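Long-range contacts in extracellular invertase (Aspergillus kawachii, PDB 5XH8), which probably cleaves sucrose as a family 32 beta-fructofuranosidase and has high transfructosylation activity, a route to fructooligosaccharides such as 1-kestose: residues Asn8-Asn13 against Ser567-Ser572; Phe456-Gln461 against Ser588-Ser593; Leu462-Ser467 against Gly583-Ser588. All coordinates share one frame; numbering follows the deposited sequence.

Contact 1: residues Asn8-Asn13 against Ser567-Ser572; sequences NVAPPN and SWYANS
P11 covers one face of the W568 indole with CB, and this is the dense half of the contact. The CB atom of P11 sits 3.8 Å from the centroid of the five-membered ring of W568, 15° off the ring normal, a CH-pi contact over the face. P11 CD continues the cover toward W568 CD1 at 3.7 Å. At its edge the indole meets the V9 carbonyl, two residues before P11: W568 NE1 gives a hydrogen bond of 2.9 Å to V9 O, nearly straight at 164°, with the carbonyl oxygen close to the ring plane. With CG anti to the backbone N (chi1 177°), W568 reaches across to use ring face and N-H together. W568 CD1 in turn stands over the face of the Y569 ring, whose far end reaches A10: Y569 OH lies 3.4 Å from A10 CA. N8 O comes to the edge of the same ring at Y569 CE1.

Toward N8 the contact thins out to solvent. N8 OD1 touches A570 CB at 3.6 Å. The N8 and N571 side chains cross at about a right angle, their amide planes well tilted from each other, with N8 OD1 3.5 Å from N571 OD1 as modelled, oxygen to oxygen and without a hydrogen bond. A type I turn from Y569 to S572, closed by S572 N to Y569 O, carries A570 and N571 here. E485 accepts the backbone N-H groups of W568 and Y569.

The segment N8-N13 belongs to the irregular N-terminal tail, held on a loop between strands 559-564 and 574-580. The directional N-H...O bond and the CH-pi cover together fix the indole against the tail, while the N8-N571 side adds only van der Waals contact.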
loop_
_atom_site.group_PDB
_atom_site.type_symbol
_atom_site.label_atom_id
_atom_site.label_comp_id
_atom_site.label_asym_id
_atom_site.label_seq_id
_atom_site.Cartn_x
_atom_site.Cartn_y
_atom_site.Cartn_z
ATOM N N ASN A 8 34.358 28.379 34.987
ATOM C CA ASN A 8 34.335 29.399 36.044
ATOM C C ASN A 8 34.072 30.790 35.520
ATOM O O ASN A 8 33.766 31.664 36.303
ATOM C CB ASN A 8 35.638 29.398 36.843
ATOM C CG ASN A 8 35.867 28.095 37.557
ATOM O OD1 ASN A 8 35.007 27.601 38.295
ATOM N ND2 ASN A 8 37.023 27.522 37.335
ATOM N N VAL A 9 34.176 30.991 34.208
ATOM C CA VAL A 9 33.926 32.265 33.560
ATOM C C VAL A 9 32.505 32.277 33.020
ATOM O O VAL A 9 31.940 31.221 32.648
ATOM C CB VAL A 9 34.951 32.507 32.425
ATOM C CG1 VAL A 9 34.648 33.782 31.647
ATOM C CG2 VAL A 9 36.353 32.597 33.013
ATOM N N ALA A 10 31.913 33.469 33.004
ATOM C CA ALA A 10 30.544 33.656 32.554
ATOM C C ALA A 10 30.344 33.138 31.115
ATOM O O ALA A 10 31.288 33.179 30.299
ATOM C CB ALA A 10 30.155 35.120 32.640
ATOM N N PRO A 11 29.124 32.641 30.806
ATOM C CA PRO A 11 28.836 32.146 29.454
ATOM C C PRO A 11 28.593 33.264 28.446
ATOM O O PRO A 11 28.056 34.306 28.828
ATOM C CB PRO A 11 27.526 31.359 29.638
ATOM C CG PRO A 11 26.868 31.995 30.808
ATOM C CD PRO A 11 27.979 32.451 31.719
ATOM N N PRO A 12 28.925 33.025 27.159
ATOM C CA PRO A 12 28.450 33.900 26.107
ATOM C C PRO A 12 27.003 33.577 25.758
ATOM O O PRO A 12 26.328 32.788 26.460
ATOM C CB PRO A 12 29.349 33.539 24.930
ATOM C CG PRO A 12 29.571 32.064 25.099
ATOM C CD PRO A 12 29.674 31.875 26.601
ATOM N N ASN A 13 26.513 34.229 24.705
ATOM C CA ASN A 13 25.377 33.711 23.954
ATOM C C ASN A 13 25.918 32.426 23.339
ATOM O O ASN A 13 26.785 32.471 22.462
ATOM C CB ASN A 13 24.931 34.681 22.866
ATOM C CG ASN A 13 23.744 34.145 22.030
ATOM O OD1 ASN A 13 23.410 32.949 22.024
ATOM N ND2 ASN A 13 23.118 35.044 21.315
ATOM N N SER A 567 22.820 23.600 34.202
ATOM C CA SER A 567 23.689 24.535 34.932
ATOM C C SER A 567 25.008 24.706 34.175
ATOM O O SER A 567 25.538 23.750 33.576
ATOM C CB SER A 567 23.919 24.078 36.385
ATOM O OG SER A 567 24.843 23.009 36.460
ATOM N N TRP A 568 25.519 25.936 34.200
ATOM C CA TRP A 568 26.756 26.314 33.524
ATOM C C TRP A 568 28.037 26.191 34.371
ATOM O O TRP A 568 29.016 25.608 33.905
ATOM C CB TRP A 568 26.633 27.760 33.013
ATOM C CG TRP A 568 27.888 28.230 32.370
ATOM C CD1 TRP A 568 28.856 29.015 32.934
ATOM C CD2 TRP A 568 28.338 27.925 31.045
ATOM N NE1 TRP A 568 29.876 29.211 32.039
ATOM C CE2 TRP A 568 29.594 28.550 30.878
ATOM C CE3 TRP A 568 27.809 27.175 29.985
ATOM C CZ2 TRP A 568 30.316 28.472 29.689
ATOM C CZ3 TRP A 568 28.538 27.084 28.802
ATOM C CH2 TRP A 568 29.771 27.731 28.663
ATOM N N TYR A 569 28.036 26.800 35.562
ATOM C CA TYR A 569 29.268 27.057 36.327
ATOM C C TYR A 569 29.801 25.775 36.963
ATOM O O TYR A 569 29.040 24.973 37.506
ATOM C CB TYR A 569 29.050 28.149 37.420
ATOM C CG TYR A 569 28.945 29.558 36.881
ATOM C CD1 TYR A 569 30.089 30.267 36.501
ATOM C CD2 TYR A 569 27.709 30.197 36.746
ATOM C CE1 TYR A 569 30.005 31.566 35.989
ATOM C CE2 TYR A 569 27.619 31.502 36.240
ATOM C CZ TYR A 569 28.779 32.175 35.865
ATOM O OH TYR A 569 28.707 33.443 35.354
ATOM N N ALA A 570 31.115 25.600 36.893
ATOM C CA ALA A 570 31.798 24.432 37.439
ATOM C C ALA A 570 31.443 24.198 38.918
ATOM O O ALA A 570 31.257 23.043 39.333
ATOM C CB ALA A 570 33.301 24.568 37.252
ATOM N N ASN A 571 31.277 25.306 39.653
ATOM C CA ASN A 571 30.953 25.337 41.093
ATOM C C ASN A 571 29.529 25.091 41.445
ATOM O O ASN A 571 29.208 25.126 42.615
ATOM C CB ASN A 571 31.178 26.750 41.667
ATOM C CG ASN A 571 32.602 27.151 41.675
ATOM O OD1 ASN A 571 33.485 26.401 41.238
ATOM N ND2 ASN A 571 32.856 28.363 42.153
ATOM N N SER A 572 28.637 24.951 40.475
ATOM C CA SER A 572 27.227 24.753 40.795
ATOM C C SER A 572 26.952 23.278 41.151
ATOM O O SER A 572 26.247 22.552 40.431
ATOM C CB SER A 572 26.357 25.280 39.659
ATOM O OG SER A 572 26.434 26.703 39.602
#

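Contact 2: residues Phe456-Gln461 against Ser588-Ser593; sequences FVLSAQ and SKVTVS
L458, V590 and A460 form the apolar centre, on the face of the sheet that also carries V592. V590 straddles its neighbours with its two methyls: CG1 reaches L458 CG at 3.8 Å, and V590 CG2 meets A460 CB at 3.9 Å. The L458 and V590 side chains cross obliquely, and F477 of strand 474-481, in the facing sheet, touches L458, A460 and V590 alike. This is the interior of the family 32 C-terminal beta sandwich.

Around that centre runs an antiparallel ladder. The hydrogen-bonded pairs V457-S593 and S459-T591 each close with two N-H...O=C bonds, such as V457 N to S593 O at 2.8 Å, and L458-V592 stands between them as a non-hydrogen-bonded pair. The face bearing S459 and T591 is partly exposed, whereas V457, further along it, is buried against L427 and L596.

At the polar edge the pairing turns irregular. S588 and K589 together face Q461, where a regular strand would place one residue. S588 N still bonds Q461 O, but the N-H of Q461 goes to S588 OG at 3.1 Å. That hydroxyl, between the backbone N and the carbonyl carbon (chi1 76°, a crowded position), donates to K589 O at 2.6 Å, tilted 47° out of the carbonyl plane. The Q461 chain bends at chi2, bringing OE1 into a hydrogen bond of 3.1 Å with S588 OG, while NE2 is held by D541.

S588 OG is thus a side-chain link across the irregularity: it accepts from the N-H of Q461 and has two possible acceptors, K589 O and Q461 OE1, for its one proton.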
loop_
_atom_site.group_PDB
_atom_site.type_symbol
_atom_site.label_atom_id
_atom_site.label_comp_id
_atom_site.label_asym_id
_atom_site.label_seq_id
_atom_site.Cartn_x
_atom_site.Cartn_y
_atom_site.Cartn_z
ATOM N N PHE A 456 25.570 12.465 40.508
ATOM C CA PHE A 456 25.310 11.899 41.822
ATOM C C PHE A 456 23.906 11.369 41.966
ATOM O O PHE A 456 23.012 11.763 41.222
ATOM C CB PHE A 456 25.541 12.954 42.949
ATOM C CG PHE A 456 24.651 14.173 42.861
ATOM C CD1 PHE A 456 23.430 14.214 43.515
ATOM C CD2 PHE A 456 25.053 15.291 42.141
ATOM C CE1 PHE A 456 22.617 15.328 43.429
ATOM C CE2 PHE A 456 24.242 16.407 42.042
ATOM C CZ PHE A 456 23.021 16.433 42.689
ATOM N N VAL A 457 23.731 10.505 42.968
ATOM C CA VAL A 457 22.413 10.102 43.461
ATOM C C VAL A 457 22.254 10.651 44.869
ATOM O O VAL A 457 23.180 10.530 45.669
ATOM C CB VAL A 457 22.252 8.564 43.565
ATOM C CG1 VAL A 457 20.839 8.212 44.043
ATOM C CG2 VAL A 457 22.586 7.889 42.237
ATOM N N LEU A 458 21.094 11.235 45.156
ATOM C CA LEU A 458 20.735 11.711 46.490
ATOM C C LEU A 458 19.473 10.981 46.916
ATOM O O LEU A 458 18.470 11.059 46.203
ATOM C CB LEU A 458 20.446 13.222 46.479
ATOM C CG LEU A 458 20.087 13.845 47.849
ATOM C CD1 LEU A 458 20.399 15.332 47.853
ATOM C CD2 LEU A 458 18.634 13.637 48.260
ATOM N N SER A 459 19.518 10.280 48.052
ATOM C CA SER A 459 18.331 9.615 48.633
ATOM C C SER A 459 18.025 10.193 50.008
ATOM O O SER A 459 18.946 10.440 50.793
ATOM C CB SER A 459 18.543 8.114 48.822
ATOM O OG SER A 459 19.438 7.608 47.875
ATOM N N ALA A 460 16.748 10.367 50.322
ATOM C CA ALA A 460 16.370 10.804 51.652
ATOM C C ALA A 460 14.915 10.542 51.875
ATOM O O ALA A 460 14.133 10.468 50.912
ATOM C CB ALA A 460 16.650 12.295 51.808
ATOM N N GLN A 461 14.552 10.451 53.154
ATOM C CA GLN A 461 13.160 10.342 53.597
ATOM C C GLN A 461 12.737 11.622 54.299
ATOM O O GLN A 461 13.486 12.163 55.113
ATOM C CB GLN A 461 12.988 9.163 54.541
ATOM C CG GLN A 461 13.198 7.810 53.884
ATOM C CD GLN A 461 14.668 7.471 53.737
ATOM O OE1 GLN A 461 15.398 7.443 54.731
ATOM N NE2 GLN A 461 15.122 7.236 52.501
ATOM N N SER A 588 15.422 12.429 57.195
ATOM C CA SER A 588 16.330 11.382 57.623
ATOM C C SER A 588 17.756 11.741 57.243
ATOM O O SER A 588 18.014 12.726 56.538
ATOM C CB SER A 588 16.020 10.081 56.909
ATOM O OG SER A 588 16.506 10.163 55.566
ATOM N N LYS A 589 18.675 10.907 57.708
ATOM C CA LYS A 589 20.011 10.780 57.143
ATOM C C LYS A 589 19.865 10.727 55.583
ATOM O O LYS A 589 19.048 9.988 55.028
ATOM C CB LYS A 589 20.640 9.514 57.744
ATOM C CG LYS A 589 22.021 9.072 57.287
ATOM C CD LYS A 589 22.096 7.537 57.321
ATOM C CE LYS A 589 23.516 6.980 57.284
ATOM N NZ LYS A 589 23.844 6.164 58.486
ATOM N N VAL A 590 20.616 11.588 54.915
ATOM C CA VAL A 590 20.580 11.747 53.478
ATOM C C VAL A 590 21.820 11.041 52.957
ATOM O O VAL A 590 22.907 11.282 53.483
ATOM C CB VAL A 590 20.631 13.248 53.125
ATOM C CG1 VAL A 590 20.541 13.464 51.625
ATOM C CG2 VAL A 590 19.523 13.994 53.857
ATOM N N THR A 591 21.672 10.168 51.958
ATOM C CA THR A 591 22.827 9.524 51.329
ATOM C C THR A 591 23.130 10.170 49.968
ATOM O O THR A 591 22.225 10.425 49.170
ATOM C CB THR A 591 22.596 8.015 51.164
ATOM O OG1 THR A 591 22.302 7.455 52.448
ATOM C CG2 THR A 591 23.836 7.324 50.595
ATOM N N VAL A 592 24.406 10.448 49.730
ATOM C CA VAL A 592 24.861 11.016 48.465
ATOM C C VAL A 592 25.899 10.054 47.940
ATOM O O VAL A 592 26.863 9.744 48.649
ATOM C CB VAL A 592 25.492 12.421 48.610
ATOM C CG1 VAL A 592 26.048 12.905 47.261
ATOM C CG2 VAL A 592 24.488 13.421 49.172
ATOM N N SER A 593 25.690 9.572 46.711
ATOM C CA SER A 593 26.651 8.726 46.037
ATOM C C SER A 593 27.083 9.476 44.786
ATOM O O SER A 593 26.234 9.915 43.985
ATOM C CB SER A 593 26.024 7.364 45.723
ATOM O OG SER A 593 26.902 6.604 44.908
#

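Contact 3: residues Leu462-Ser467 against Gly583-Ser588; sequences LSFPAS and GGVAFS
L462-F464 and V585-F587 run antiparallel, their touching parts 152° apart end to end, with L462 opposite F587 as a non-hydrogen-bonded pair and S463 opposite A586 as a hydrogen-bonded one, closed by S463 N to A586 O at 2.9 Å and A586 N to S463 O at 3.0 Å, both nearly straight.

L462 and F587 lie side by side and point the same way. Each has CG anti to the carbonyl carbon (chi1 -79° for L462, -68° for F587), which starts the two side chains off alike, and L462 CG comes to 3.6 Å from F587 CE2. The isobutyl group approaches the ring obliquely, L462 CD1 beside CD2 and CE2 of F587, L462 CD2 beside CE2 and CZ. F587 is also met edge-to-face by F477 and F577, so its ring belongs to an aromatic cluster in the interior of the beta sandwich that makes up the C-terminal domain of family 32 enzymes. L462 also touches F477, on strand 474-481 of the facing sheet, while S463 and A586 project to the opposite, partly exposed face of their own sheet. A586 O, besides accepting from S463 N, receives a CA-H...O contact from L462 CA at 3.4 Å.

Beyond this pair the second apolar contact is closer. V585 CG1 sits 3.4 Å from F464 CE1, tight for two carbons and again oblique to the ring; F464 and V585 also run side by side. F493 packs edge-to-face with F464, and S475 of the facing sheet touches both residues. P465 has no N-H to offer; its ring carbon CD lies 3.2 Å from G584 O.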
loop_
_atom_site.group_PDB
_atom_site.type_symbol
_atom_site.label_atom_id
_atom_site.label_comp_id
_atom_site.label_asym_id
_atom_site.label_seq_id
_atom_site.Cartn_x
_atom_site.Cartn_y
_atom_site.Cartn_z
ATOM N N LEU A 462 11.555 12.118 53.955
ATOM C CA LEU A 462 10.979 13.289 54.577
ATOM C C LEU A 462 9.679 12.855 55.255
ATOM O O LEU A 462 8.787 12.286 54.601
ATOM C CB LEU A 462 10.709 14.395 53.552
ATOM C CG LEU A 462 11.888 15.258 53.082
ATOM C CD1 LEU A 462 12.933 14.439 52.339
ATOM C CD2 LEU A 462 11.393 16.416 52.230
ATOM N N SER A 463 9.587 13.120 56.565
ATOM C CA SER A 463 8.379 12.846 57.352
ATOM C C SER A 463 7.740 14.151 57.755
ATOM O O SER A 463 8.433 15.110 58.107
ATOM C CB SER A 463 8.729 12.036 58.580
ATOM O OG SER A 463 9.447 10.884 58.198
ATOM N N PHE A 464 6.416 14.190 57.669
ATOM C CA PHE A 464 5.633 15.404 57.868
ATOM C C PHE A 464 4.597 15.173 58.970
ATOM O O PHE A 464 4.043 14.072 59.059
ATOM C CB PHE A 464 4.911 15.790 56.572
ATOM C CG PHE A 464 5.838 16.053 55.412
ATOM C CD1 PHE A 464 6.500 17.271 55.299
ATOM C CD2 PHE A 464 6.056 15.081 54.443
ATOM C CE1 PHE A 464 7.346 17.524 54.230
ATOM C CE2 PHE A 464 6.910 15.324 53.373
ATOM C CZ PHE A 464 7.553 16.548 53.267
ATOM N N PRO A 465 4.320 16.203 59.799
ATOM C CA PRO A 465 3.331 16.050 60.870
ATOM C C PRO A 465 1.928 16.144 60.307
ATOM O O PRO A 465 1.757 16.681 59.206
ATOM C CB PRO A 465 3.621 17.250 61.766
ATOM C CG PRO A 465 4.061 18.309 60.811
ATOM C CD PRO A 465 4.849 17.584 59.751
ATOM N N ALA A 466 0.933 15.670 61.062
ATOM C CA ALA A 466 -0.482 15.716 60.638
ATOM C C ALA A 466 -0.922 17.073 60.093
ATOM O O ALA A 466 -1.699 17.136 59.143
ATOM C CB ALA A 466 -1.398 15.302 61.786
ATOM N N SER A 467 -0.406 18.152 60.678
ATOM C CA SER A 467 -0.764 19.516 60.259
ATOM C C SER A 467 -0.232 19.958 58.888
ATOM O O SER A 467 -0.675 20.978 58.375
ATOM C CB SER A 467 -0.290 20.527 61.303
ATOM O OG SER A 467 1.090 20.373 61.562
ATOM N N GLY A 583 5.076 25.036 58.947
ATOM C CA GLY A 583 5.083 23.794 59.683
ATOM C C GLY A 583 6.489 23.276 59.819
ATOM O O GLY A 583 7.450 24.040 59.715
ATOM N N GLY A 584 6.596 21.970 60.038
ATOM C CA GLY A 584 7.868 21.304 60.235
ATOM C C GLY A 584 8.059 20.118 59.309
ATOM O O GLY A 584 7.094 19.580 58.760
ATOM N N VAL A 585 9.326 19.728 59.156
ATOM C CA VAL A 585 9.737 18.573 58.351
ATOM C C VAL A 585 10.867 17.885 59.048
ATOM O O VAL A 585 11.775 18.562 59.512
ATOM C CB VAL A 585 10.415 18.970 57.013
ATOM C CG1 VAL A 585 10.231 17.872 55.976
ATOM C CG2 VAL A 585 9.955 20.322 56.535
ATOM N N ALA A 586 10.874 16.561 59.041
ATOM C CA ALA A 586 12.021 15.820 59.519
ATOM C C ALA A 586 12.657 15.082 58.355
ATOM O O ALA A 586 12.009 14.244 57.712
ATOM C CB ALA A 586 11.614 14.849 60.621
ATOM N N PHE A 587 13.923 15.409 58.093
ATOM C CA PHE A 587 14.739 14.752 57.094
ATOM C C PHE A 587 15.491 13.628 57.749
ATOM O O PHE A 587 16.171 13.852 58.736
ATOM C CB PHE A 587 15.775 15.730 56.512
ATOM C CG PHE A 587 15.180 16.829 55.696
ATOM C CD1 PHE A 587 14.721 17.995 56.303
ATOM C CD2 PHE A 587 15.075 16.704 54.308
ATOM C CE1 PHE A 587 14.177 19.022 55.549
ATOM C CE2 PHE A 587 14.521 17.723 53.548
ATOM C CZ PHE A 587 14.081 18.888 54.166
ATOM N N SER A 588 15.422 12.429 57.195
ATOM C CA SER A 588 16.330 11.382 57.623
ATOM C C SER A 588 17.756 11.741 57.243
ATOM O O SER A 588 18.014 12.726 56.538
ATOM C CB SER A 588 16.020 10.081 56.909
ATOM O OG SER A 588 16.506 10.163 55.566
#

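Contacts 2 and 3 are successive parts of one pairing, strand 455-463 with strand 585-594, and share S588; their centres lie about 17 Å apart, with contact 3 nested inside the chain loop closed by contact 2. Contact 1 stands off, its centre about 26 Å from that of contact 2 and about 35 Å from that of contact 3, touching neither. Along the chain the segments run 8-13, 456-461, 462-467, 567-572, 583-588, 588-593, so contact 1 interleaves with the other two. Contacts 2 and 3 therefore belong to one sheet of the C-terminal sandwich, whereas contact 1 joins the N-terminal tail to a surface loop of that domain more than 550 residues away.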